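Local coordinates for protein GCN5-related N-acetyltransferase (Kribbella flavida, PDB 4MY0) that binds acetyl-coenzyme A and probably transfers its acetyl group to amines, perhaps those of aminoglycosides, as a member of the GCN5-related N-acetyltransferase family, at residues Gly35-Glu38 and Asp39-Asp43; Val45-His49 and Asp50-Leu54; Glu192-Ile195 and Ala196-Leu199; Tyr216-Asp220 and Gly221-Val225. All coordinates share one frame; numbering follows the deposited sequence.

Interaction 1: residues Gly35-Glu38 and Asp39-Asp43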
loop_
_atom_site.group_PDB
_atom_site.type_symbol
_atom_site.label_atom_id
_atom_site.label_comp_id
_atom_site.label_asym_id
_atom_site.label_seq_id
_atom_site.Cartn_x
_atom_site.Cartn_y
_atom_site.Cartn_z
ATOM N N GLY C 35 17.880 -15.488 20.304
ATOM C CA GLY C 35 17.676 -16.898 20.028
ATOM C C GLY C 35 18.316 -17.356 18.729
ATOM O O GLY C 35 18.631 -18.536 18.565
ATOM N N ALA C 36 18.510 -16.424 17.801
ATOM C CA ALA C 36 19.045 -16.755 16.481
ATOM C C ALA C 36 20.567 -16.821 16.503
ATOM O O ALA C 36 21.179 -17.545 15.714
ATOM C CB ALA C 36 18.565 -15.742 15.441
ATOM N N ARG C 37 21.163 -16.052 17.409
ATOM C CA ARG C 37 22.606 -16.032 17.603
ATOM C C ARG C 37 23.073 -17.370 18.178
ATOM O O ARG C 37 24.047 -17.966 17.700
ATOM C CB ARG C 37 22.976 -14.896 18.554
ATOM C CG ARG C 37 24.466 -14.656 18.700
ATOM C CD ARG C 37 24.740 -13.573 19.731
ATOM N NE ARG C 37 26.148 -13.194 19.760
ATOM C CZ ARG C 37 27.080 -13.856 20.436
ATOM N NH1 ARG C 37 28.338 -13.442 20.407
ATOM N NH2 ARG C 37 26.754 -14.933 21.142
ATOM N N GLU C 38 22.362 -17.826 19.205
ATOM C CA GLU C 38 22.578 -19.140 19.801
ATOM C C GLU C 38 22.637 -20.250 18.752
ATOM O O GLU C 38 23.531 -21.099 18.783
ATOM C CB GLU C 38 21.459 -19.441 20.799
ATOM C CG GLU C 38 21.449 -20.871 21.313
ATOM C CD GLU C 38 20.748 -20.995 22.652
ATOM O OE1 GLU C 38 21.313 -21.646 23.556
ATOM O OE2 GLU C 38 19.640 -20.433 22.802
ATOM N N ASP C 39 21.682 -20.231 17.826
ATOM C CA ASP C 39 21.624 -21.215 16.752
ATOM C C ASP C 39 22.719 -21.001 15.707
ATOM O O ASP C 39 23.061 -21.921 14.959
ATOM C CB ASP C 39 20.247 -21.196 16.074
ATOM C CG ASP C 39 19.165 -21.857 16.916
ATOM O OD1 ASP C 39 18.518 -21.154 17.727
ATOM O OD2 ASP C 39 18.960 -23.082 16.761
ATOM N N TRP C 40 23.263 -19.788 15.647
ATOM C CA TRP C 40 24.281 -19.464 14.651
ATOM C C TRP C 40 25.652 -19.951 15.120
ATOM O O TRP C 40 26.408 -20.539 14.344
ATOM C CB TRP C 40 24.304 -17.956 14.371
ATOM C CG TRP C 40 25.211 -17.540 13.246
ATOM C CD1 TRP C 40 24.855 -17.263 11.948
ATOM C CD2 TRP C 40 26.627 -17.318 13.329
ATOM N NE1 TRP C 40 25.970 -16.887 11.221
ATOM C CE2 TRP C 40 27.070 -16.923 12.047
ATOM C CE3 TRP C 40 27.564 -17.413 14.367
ATOM C CZ2 TRP C 40 28.410 -16.624 11.779
ATOM C CZ3 TRP C 40 28.888 -17.127 14.099
ATOM C CH2 TRP C 40 29.302 -16.740 12.818
ATOM N N VAL C 41 25.956 -19.702 16.392
ATOM C CA VAL C 41 27.199 -20.157 17.005
ATOM C C VAL C 41 27.331 -21.676 16.944
ATOM O O VAL C 41 28.371 -22.202 16.534
ATOM C CB VAL C 41 27.297 -19.699 18.463
ATOM C CG1 VAL C 41 28.559 -20.253 19.114
ATOM C CG2 VAL C 41 27.286 -18.186 18.530
ATOM N N ARG C 42 26.273 -22.373 17.348
ATOM C CA ARG C 42 26.263 -23.832 17.314
ATOM C C ARG C 42 26.491 -24.344 15.892
ATOM O O ARG C 42 27.268 -25.276 15.673
ATOM C CB ARG C 42 24.949 -24.372 17.883
ATOM C CG ARG C 42 24.853 -25.895 17.891
ATOM C CD ARG C 42 23.511 -26.381 18.438
ATOM N NE ARG C 42 22.388 -26.016 17.574
ATOM C CZ ARG C 42 21.417 -25.173 17.920
ATOM N NH1 ARG C 42 21.423 -24.604 19.120
ATOM N NH2 ARG C 42 20.437 -24.902 17.065
ATOM N N ASP C 43 25.835 -23.719 14.921
ATOM C CA ASP C 43 26.040 -24.078 13.521
ATOM C C ASP C 43 27.462 -23.749 13.051
ATOM O O ASP C 43 28.076 -24.517 12.308
ATOM C CB ASP C 43 25.012 -23.381 12.622
ATOM C CG ASP C 43 23.745 -24.204 12.431
ATOM O OD1 ASP C 43 23.716 -25.031 11.488
ATOM O OD2 ASP C 43 22.786 -24.025 13.219
#
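The carbonyl of Arg37 is shared by two amides of the next turn of helix 34-49: Val41 N reaches it at 2.9 Å in an almost straight bond running nearly along the C=O axis, while Trp40 N comes from above the carbonyl plane at a poorer angle. The bonds from Trp40 N to Ala36 O and from Arg42 N to Glu38 O are weak, leaving the bond to Val41 N as the short, straight one of the turn. Val41 sets its CG2 against the same oxygen, 3.4 Å from Arg37 O, because that methyl sits beside the backbone N while CG1 is anti to it (chi1 177°). The methyl also lies 4.2 Å from Arg37 NH2, obliquely to the guanidinium, whose NH1 forms a salt bridge with Asp19. On another side of the helix Arg42 folds back toward Asp39 in a salt bridge modelled implausibly short, its detail therefore doubtful. Trp40 instead sends its indole toward Val21, Leu22 and Arg25 of helix 18-26. Asp39 OD1 lies only 2.8 Å from Gly35 O, both acceptors, a closeness that would probably disfavour negative charge on the carboxylate; the nearby positive charge of Arg42 may offset this.

Interaction 2: residues Val45-His49 and Asp50-Leu54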
loop_
_atom_site.group_PDB
_atom_site.type_symbol
_atom_site.label_atom_id
_atom_site.label_comp_id
_atom_site.label_asym_id
_atom_site.label_seq_id
_atom_site.Cartn_x
_atom_site.Cartn_y
_atom_site.Cartn_z
ATOM N N VAL C 45 30.309 -23.645 14.716
ATOM C CA VAL C 45 31.323 -24.549 15.277
ATOM C C VAL C 45 31.592 -25.764 14.372
ATOM O O VAL C 45 32.752 -26.124 14.139
ATOM C CB VAL C 45 30.955 -24.984 16.714
ATOM C CG1 VAL C 45 31.816 -26.153 17.180
ATOM C CG2 VAL C 45 31.102 -23.807 17.674
ATOM N N GLU C 46 30.516 -26.366 13.860
ATOM C CA GLU C 46 30.592 -27.451 12.884
ATOM C C GLU C 46 31.513 -27.057 11.723
ATOM O O GLU C 46 32.430 -27.799 11.368
ATOM C CB GLU C 46 29.177 -27.800 12.386
ATOM C CG GLU C 46 29.086 -28.422 10.978
ATOM C CD GLU C 46 27.968 -27.810 10.101
ATOM O OE1 GLU C 46 27.955 -28.078 8.870
ATOM O OE2 GLU C 46 27.111 -27.064 10.639
ATOM N N PHE C 47 31.277 -25.877 11.153
ATOM C CA PHE C 47 32.097 -25.377 10.055
ATOM C C PHE C 47 33.561 -25.208 10.469
ATOM O O PHE C 47 34.472 -25.546 9.706
ATOM C CB PHE C 47 31.558 -24.034 9.564
ATOM C CG PHE C 47 30.275 -24.133 8.772
ATOM C CD1 PHE C 47 30.304 -24.282 7.390
ATOM C CD2 PHE C 47 29.040 -24.047 9.407
ATOM C CE1 PHE C 47 29.112 -24.358 6.647
ATOM C CE2 PHE C 47 27.851 -24.126 8.677
ATOM C CZ PHE C 47 27.889 -24.276 7.293
ATOM N N VAL C 48 33.777 -24.673 11.670
ATOM C CA VAL C 48 35.125 -24.428 12.188
ATOM C C VAL C 48 35.905 -25.738 12.294
ATOM O O VAL C 48 37.064 -25.831 11.878
ATOM C CB VAL C 48 35.072 -23.722 13.569
ATOM C CG1 VAL C 48 36.338 -23.978 14.387
ATOM C CG2 VAL C 48 34.829 -22.223 13.395
ATOM N N HIS C 49 35.248 -26.759 12.825
ATOM C CA HIS C 49 35.925 -28.017 13.079
ATOM C C HIS C 49 36.201 -28.832 11.817
ATOM O O HIS C 49 37.086 -29.680 11.820
ATOM C CB HIS C 49 35.169 -28.832 14.131
ATOM C CG HIS C 49 35.256 -28.247 15.507
ATOM N ND1 HIS C 49 36.355 -27.535 15.942
ATOM C CD2 HIS C 49 34.382 -28.255 16.539
ATOM C CE1 HIS C 49 36.156 -27.135 17.184
ATOM N NE2 HIS C 49 34.966 -27.558 17.570
ATOM N N ASP C 50 35.479 -28.562 10.734
ATOM C CA ASP C 50 35.704 -29.316 9.502
ATOM C C ASP C 50 36.549 -28.532 8.489
ATOM O O ASP C 50 36.696 -28.952 7.342
ATOM C CB ASP C 50 34.372 -29.770 8.882
ATOM C CG ASP C 50 34.539 -30.937 7.896
ATOM O OD1 ASP C 50 35.493 -31.741 8.058
ATOM O OD2 ASP C 50 33.708 -31.052 6.962
ATOM N N GLY C 51 37.117 -27.404 8.915
ATOM C CA GLY C 51 37.985 -26.617 8.052
ATOM C C GLY C 51 37.208 -25.917 6.948
ATOM O O GLY C 51 37.726 -25.673 5.853
ATOM N N ARG C 52 35.957 -25.581 7.240
ATOM C CA ARG C 52 35.103 -24.946 6.245
ATOM C C ARG C 52 34.623 -23.552 6.669
ATOM O O ARG C 52 33.547 -23.085 6.252
ATOM C CB ARG C 52 33.928 -25.875 5.893
ATOM C CG ARG C 52 34.336 -27.144 5.111
ATOM C CD ARG C 52 33.335 -28.290 5.284
ATOM N NE ARG C 52 31.989 -27.776 5.470
ATOM C CZ ARG C 52 31.122 -28.229 6.368
ATOM N NH1 ARG C 52 31.440 -29.239 7.159
ATOM N NH2 ARG C 52 29.925 -27.669 6.459
ATOM N N PHE C 53 35.436 -22.874 7.477
ATOM C CA PHE C 53 35.148 -21.492 7.878
ATOM C C PHE C 53 36.413 -20.643 7.689
ATOM O O PHE C 53 37.365 -20.731 8.487
ATOM C CB PHE C 53 34.698 -21.442 9.346
ATOM C CG PHE C 53 33.717 -20.339 9.648
ATOM C CD1 PHE C 53 32.676 -20.551 10.537
ATOM C CD2 PHE C 53 33.837 -19.087 9.044
ATOM C CE1 PHE C 53 31.752 -19.539 10.819
ATOM C CE2 PHE C 53 32.923 -18.069 9.316
ATOM C CZ PHE C 53 31.870 -18.297 10.205
ATOM N N LEU C 54 36.430 -19.830 6.640
ATOM C CA LEU C 54 37.608 -19.030 6.326
ATOM C C LEU C 54 37.411 -17.567 6.703
ATOM O O LEU C 54 36.282 -17.072 6.755
ATOM C CB LEU C 54 37.963 -19.148 4.846
ATOM C CG LEU C 54 38.483 -20.540 4.460
ATOM C CD1 LEU C 54 38.555 -20.663 2.986
ATOM C CD2 LEU C 54 39.852 -20.772 5.048
#
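The guanidinium of Arg52 has Glu46 OE1 in plane at its edge and the Phe47 ring set obliquely to it, NH2 lying 3.4 Å from Phe47 CE1 with the two planes 55° apart. One face of that ring carries Glu46 OE1, 4.0 Å above the plane and displaced toward the rim; Trp69 meets the ring edge-to-face. Arg52 NH2 donates to Glu46 OE1 at 3.1 Å from above the carboxylate plane, and NH1 reaches the anti lone pair of Asp50 OD2 at 2.9 Å. A bend at chi3 (31°) brings NH1 and NH2 to these two acids. Arg52 NE binds Ile68 O, and Asp70 takes a second bridge from NH2. Farther along the chain, Phe53 CD1 touches Phe47 CB at 3.8 Å and Val48 CG2 at 3.9 Å, leading into strand 53-58. The backbone closes helix 34-49 with a Schellman motif: Arg52 N bonds to Phe47 O at 2.9 Å, Gly51 N bonds weakly to Val48 O, and Gly51 takes positive phi (71°) as the C-prime residue. Three carboxylates probably balance the buried charge of Arg52 and, with the NE bond, fix the rotation of its guanidinium, tying the helix end to strand 61-75.

Interaction 3: residues Glu192-Ile195 and Ala196-Leu199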
loop_
_atom_site.group_PDB
_atom_site.type_symbol
_atom_site.label_atom_id
_atom_site.label_comp_id
_atom_site.label_asym_id
_atom_site.label_seq_id
_atom_site.Cartn_x
_atom_site.Cartn_y
_atom_site.Cartn_z
ATOM N N GLU C 192 21.993 -36.208 6.049
ATOM C CA GLU C 192 20.838 -36.803 6.728
ATOM C C GLU C 192 20.577 -36.137 8.080
ATOM O O GLU C 192 19.422 -35.964 8.485
ATOM C CB GLU C 192 21.037 -38.311 6.926
ATOM C CG GLU C 192 19.959 -38.980 7.782
ATOM C CD GLU C 192 20.059 -40.497 7.781
ATOM O OE1 GLU C 192 19.758 -41.119 8.825
ATOM O OE2 GLU C 192 20.430 -41.068 6.733
ATOM N N SER C 193 21.658 -35.761 8.764
ATOM C CA SER C 193 21.576 -35.097 10.066
ATOM C C SER C 193 20.828 -33.767 9.966
ATOM O O SER C 193 19.966 -33.458 10.801
ATOM C CB SER C 193 22.982 -34.851 10.632
ATOM O OG SER C 193 23.614 -33.753 9.984
ATOM N N LYS C 194 21.162 -32.985 8.943
ATOM C CA LYS C 194 20.571 -31.661 8.746
ATOM C C LYS C 194 19.089 -31.772 8.388
ATOM O O LYS C 194 18.274 -30.936 8.783
ATOM C CB LYS C 194 21.331 -30.900 7.660
ATOM C CG LYS C 194 21.376 -29.391 7.881
ATOM C CD LYS C 194 22.475 -28.995 8.863
ATOM C CE LYS C 194 22.368 -27.521 9.249
ATOM N NZ LYS C 194 23.586 -27.047 9.977
ATOM N N ILE C 195 18.741 -32.822 7.655
ATOM C CA ILE C 195 17.349 -33.087 7.310
ATOM C C ILE C 195 16.550 -33.472 8.551
ATOM O O ILE C 195 15.415 -33.041 8.724
ATOM C CB ILE C 195 17.254 -34.178 6.235
ATOM C CG1 ILE C 195 17.642 -33.576 4.883
ATOM C CG2 ILE C 195 15.844 -34.804 6.204
ATOM C CD1 ILE C 195 18.054 -34.577 3.874
ATOM N N ALA C 196 17.161 -34.266 9.422
ATOM C CA ALA C 196 16.553 -34.609 10.701
ATOM C C ALA C 196 16.251 -33.360 11.557
ATOM O O ALA C 196 15.192 -33.279 12.198
ATOM C CB ALA C 196 17.443 -35.602 11.468
ATOM N N GLU C 197 17.176 -32.398 11.566
ATOM C CA GLU C 197 16.976 -31.142 12.293
ATOM C C GLU C 197 15.747 -30.423 11.757
ATOM O O GLU C 197 14.924 -29.900 12.509
ATOM C CB GLU C 197 18.205 -30.227 12.152
ATOM C CG GLU C 197 19.507 -30.815 12.713
ATOM C CD GLU C 197 20.691 -29.851 12.610
ATOM O OE1 GLU C 197 20.466 -28.648 12.339
ATOM O OE2 GLU C 197 21.844 -30.303 12.801
ATOM N N TRP C 198 15.642 -30.419 10.436
ATOM C CA TRP C 198 14.576 -29.766 9.696
ATOM C C TRP C 198 13.238 -30.397 10.073
ATOM O O TRP C 198 12.271 -29.687 10.343
ATOM C CB TRP C 198 14.897 -29.926 8.203
ATOM C CG TRP C 198 13.961 -29.332 7.193
ATOM C CD1 TRP C 198 13.463 -28.056 7.166
ATOM C CD2 TRP C 198 13.468 -29.982 6.007
ATOM N NE1 TRP C 198 12.663 -27.888 6.057
ATOM C CE2 TRP C 198 12.656 -29.050 5.325
ATOM C CE3 TRP C 198 13.625 -31.267 5.465
ATOM C CZ2 TRP C 198 12.005 -29.362 4.124
ATOM C CZ3 TRP C 198 12.976 -31.577 4.271
ATOM C CH2 TRP C 198 12.174 -30.625 3.615
ATOM N N LEU C 199 13.201 -31.727 10.137
ATOM C CA LEU C 199 11.968 -32.452 10.444
ATOM C C LEU C 199 11.632 -32.438 11.933
ATOM O O LEU C 199 10.477 -32.636 12.301
ATOM C CB LEU C 199 12.053 -33.901 9.956
ATOM C CG LEU C 199 12.199 -34.117 8.447
ATOM C CD1 LEU C 199 12.380 -35.596 8.118
ATOM C CD2 LEU C 199 11.011 -33.540 7.698
#
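Helix 192-200, an amphipathic helix of the second acetyltransferase-family region, pairs Ile195 with Leu199 one turn apart and shows how such a helix sorts its side chains. The backbone is regular, with Ala196 and Glu197 donating to the carbonyls of Glu192 and Ser193. Its next two bonds measure 3.2 Å from Trp198 N to Lys194 O and 2.9 Å from Leu199 N to Ile195 O. On the buried side Ile195 and Leu199 lie side by side and point the same way, Ile195 CG2 standing 4.0 Å from Leu199 CD1. Ile195 offers that methyl because CG2 is anti to its backbone N, while CG1 (chi1 -76°) takes the place beside it. Ile195 packs on Ala168 and Leu172 of helix 168-182, whereas Leu199 rests on Phe171 of that helix and on Val215. Trp198 brings CE3 to 4.2 Å from the same Ile195 CG2 and continues onto Val215, Asp226 and Glu227, so it links the helix with the hairpin strands 212-219 and 222-230. On another side of the helix, facing helix 34-49, Lys194 bends at chi2 (82°) and crosses Glu197. Its ammonium has its salt bridge with Asp43, and the approach to Glu197 stays looser than a salt bridge, Lys194 NZ standing 4.2 Å from Glu197 OE1 and Lys194 CE 3.8 Å from the same oxygen.

Interaction 4: residues Tyr216-Asp220 and Gly221-Val225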
loop_
_atom_site.group_PDB
_atom_site.type_symbol
_atom_site.label_atom_id
_atom_site.label_comp_id
_atom_site.label_asym_id
_atom_site.label_seq_id
_atom_site.Cartn_x
_atom_site.Cartn_y
_atom_site.Cartn_z
ATOM N N TYR C 216 5.785 -28.384 5.076
ATOM C CA TYR C 216 5.305 -27.013 4.954
ATOM C C TYR C 216 5.243 -26.310 6.306
ATOM O O TYR C 216 5.494 -26.923 7.352
ATOM C CB TYR C 216 3.958 -26.947 4.222
ATOM C CG TYR C 216 2.790 -27.581 4.947
ATOM C CD1 TYR C 216 1.831 -26.796 5.579
ATOM C CD2 TYR C 216 2.628 -28.957 4.975
ATOM C CE1 TYR C 216 0.760 -27.367 6.224
ATOM C CE2 TYR C 216 1.557 -29.540 5.624
ATOM C CZ TYR C 216 0.626 -28.743 6.247
ATOM O OH TYR C 216 -0.453 -29.332 6.873
ATOM N N ASN C 217 4.948 -25.012 6.276
ATOM C CA ASN C 217 4.915 -24.209 7.500
ATOM C C ASN C 217 4.118 -22.928 7.286
ATOM O O ASN C 217 3.717 -22.621 6.157
ATOM C CB ASN C 217 6.338 -23.873 7.963
ATOM C CG ASN C 217 7.239 -23.444 6.815
ATOM O OD1 ASN C 217 7.086 -22.355 6.262
ATOM N ND2 ASN C 217 8.181 -24.311 6.445
ATOM N N TRP C 218 3.885 -22.181 8.364
ATOM C CA TRP C 218 3.175 -20.910 8.255
ATOM C C TRP C 218 4.073 -19.819 7.719
ATOM O O TRP C 218 5.232 -19.724 8.118
ATOM C CB TRP C 218 2.643 -20.484 9.618
ATOM C CG TRP C 218 1.509 -21.344 10.074
ATOM C CD1 TRP C 218 1.564 -22.377 10.970
ATOM C CD2 TRP C 218 0.146 -21.260 9.638
ATOM N NE1 TRP C 218 0.317 -22.927 11.121
ATOM C CE2 TRP C 218 -0.573 -22.256 10.320
ATOM C CE3 TRP C 218 -0.538 -20.418 8.757
ATOM C CZ2 TRP C 218 -1.944 -22.447 10.135
ATOM C CZ3 TRP C 218 -1.895 -20.606 8.572
ATOM C CH2 TRP C 218 -2.583 -21.620 9.252
ATOM N N SER C 219 3.520 -18.980 6.843
ATOM C CA SER C 219 4.218 -17.781 6.372
ATOM C C SER C 219 3.251 -16.580 6.416
ATOM O O SER C 219 2.487 -16.365 5.479
ATOM C CB SER C 219 4.752 -18.009 4.953
ATOM O OG SER C 219 5.642 -16.984 4.555
ATOM N N ASP C 220 3.265 -15.834 7.521
ATOM C CA ASP C 220 2.414 -14.644 7.696
ATOM C C ASP C 220 0.949 -14.852 7.346
ATOM O O ASP C 220 0.404 -14.116 6.523
ATOM C CB ASP C 220 2.920 -13.474 6.851
ATOM C CG ASP C 220 4.339 -13.091 7.176
ATOM O OD1 ASP C 220 4.577 -12.564 8.288
ATOM O OD2 ASP C 220 5.208 -13.297 6.303
ATOM N N GLY C 221 0.318 -15.845 7.945
ATOM C CA GLY C 221 -1.093 -16.077 7.693
ATOM C C GLY C 221 -1.348 -17.003 6.519
ATOM O O GLY C 221 -2.441 -17.561 6.389
ATOM N N ASP C 222 -0.357 -17.167 5.646
ATOM C CA ASP C 222 -0.484 -18.175 4.595
ATOM C C ASP C 222 0.371 -19.406 4.897
ATOM O O ASP C 222 1.129 -19.432 5.871
ATOM C CB ASP C 222 -0.114 -17.583 3.240
ATOM C CG ASP C 222 -1.078 -16.482 2.811
ATOM O OD1 ASP C 222 -2.321 -16.682 2.924
ATOM O OD2 ASP C 222 -0.584 -15.418 2.375
ATOM N N LEU C 223 0.259 -20.421 4.051
ATOM C CA LEU C 223 1.107 -21.597 4.192
ATOM C C LEU C 223 2.165 -21.577 3.096
ATOM O O LEU C 223 1.954 -21.025 1.996
ATOM C CB LEU C 223 0.275 -22.877 4.129
ATOM C CG LEU C 223 -0.706 -23.073 5.277
ATOM C CD1 LEU C 223 -1.638 -24.231 4.970
ATOM C CD2 LEU C 223 0.036 -23.322 6.579
ATOM N N GLN C 224 3.317 -22.138 3.416
ATOM C CA GLN C 224 4.408 -22.194 2.466
ATOM C C GLN C 224 4.911 -23.634 2.399
ATOM O O GLN C 224 5.235 -24.233 3.424
ATOM C CB GLN C 224 5.540 -21.286 2.915
ATOM C CG GLN C 224 6.822 -21.530 2.143
ATOM C CD GLN C 224 7.983 -20.745 2.695
ATOM O OE1 GLN C 224 7.979 -19.519 2.664
ATOM N NE2 GLN C 224 8.992 -21.451 3.211
ATOM N N VAL C 225 4.969 -24.180 1.193
ATOM C CA VAL C 225 5.494 -25.531 0.999
ATOM C C VAL C 225 6.992 -25.422 0.712
ATOM O O VAL C 225 7.388 -24.757 -0.246
ATOM C CB VAL C 225 4.756 -26.229 -0.150
ATOM C CG1 VAL C 225 5.426 -27.555 -0.509
ATOM C CG2 VAL C 225 3.283 -26.439 0.224
#
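Asn217 and Gln224 form a hydrogen-bonded antiparallel pair, Gln224 N to Asn217 O at 2.8 Å and Asn217 N to Gln224 O at 3.0 Å, and Ser219 with Asp222 forms the next, where Ser219 N meets Asp222 O in an almost straight bond. The two strand segments run 143° apart, joined by a type I' turn from Ser219 to Asp222. Among the side chains, Leu223 lays CD2 over one face of the Trp218 indole, 3.7 Å from the centroid of the six-membered ring, a CH-pi contact. The same methyl, Leu223 CD2, meets the edge of the Tyr216 ring, 4.0 Å from Tyr216 CD1, so it bridges two aromatic rings. Gly221 O lies at the indole edge. Trp218 reaches this place with CG beside its backbone N (chi1 -71°), and its NE1 donates to Ala26 O of the second subunit. Asn217 and Gln224 run alongside each other with amide planes 72° apart; Asp226 accepts from Gln224 NE2 and more weakly from Asn217 ND2. Val225 packs on Trp240 and Val243. With the Trp218 side chain about 7 Å from a bound acetyl-coenzyme A, the arrangement is a beta hairpin with a two-residue loop (Asp220-Gly221), at a subunit interface near a bound acetyl donor.

Interactions 1 and 2 follow each other on helix 34-49 and touch where Trp40 CH2 meets Phe53 CZ at 4.0 Å. Interaction 1 alone is a surface contact; interactions 2, 3 and 4 are partly buried. Interaction 3 belongs to the other acetyltransferase-family region yet joins both: Lys194 NZ bridges to Asp43 OD1 of interaction 1 and makes a weak, long ion pair with Glu46 of interaction 2. Charge therefore links the two regions, whereas apolar chains hold the inner side of 192-199. Interaction 4 touches none of the others. It is a strand pairing, with backbone hydrogen bonds between two adjacent strands and aromatic packing in place of salt bridges, and it alone meets a second subunit.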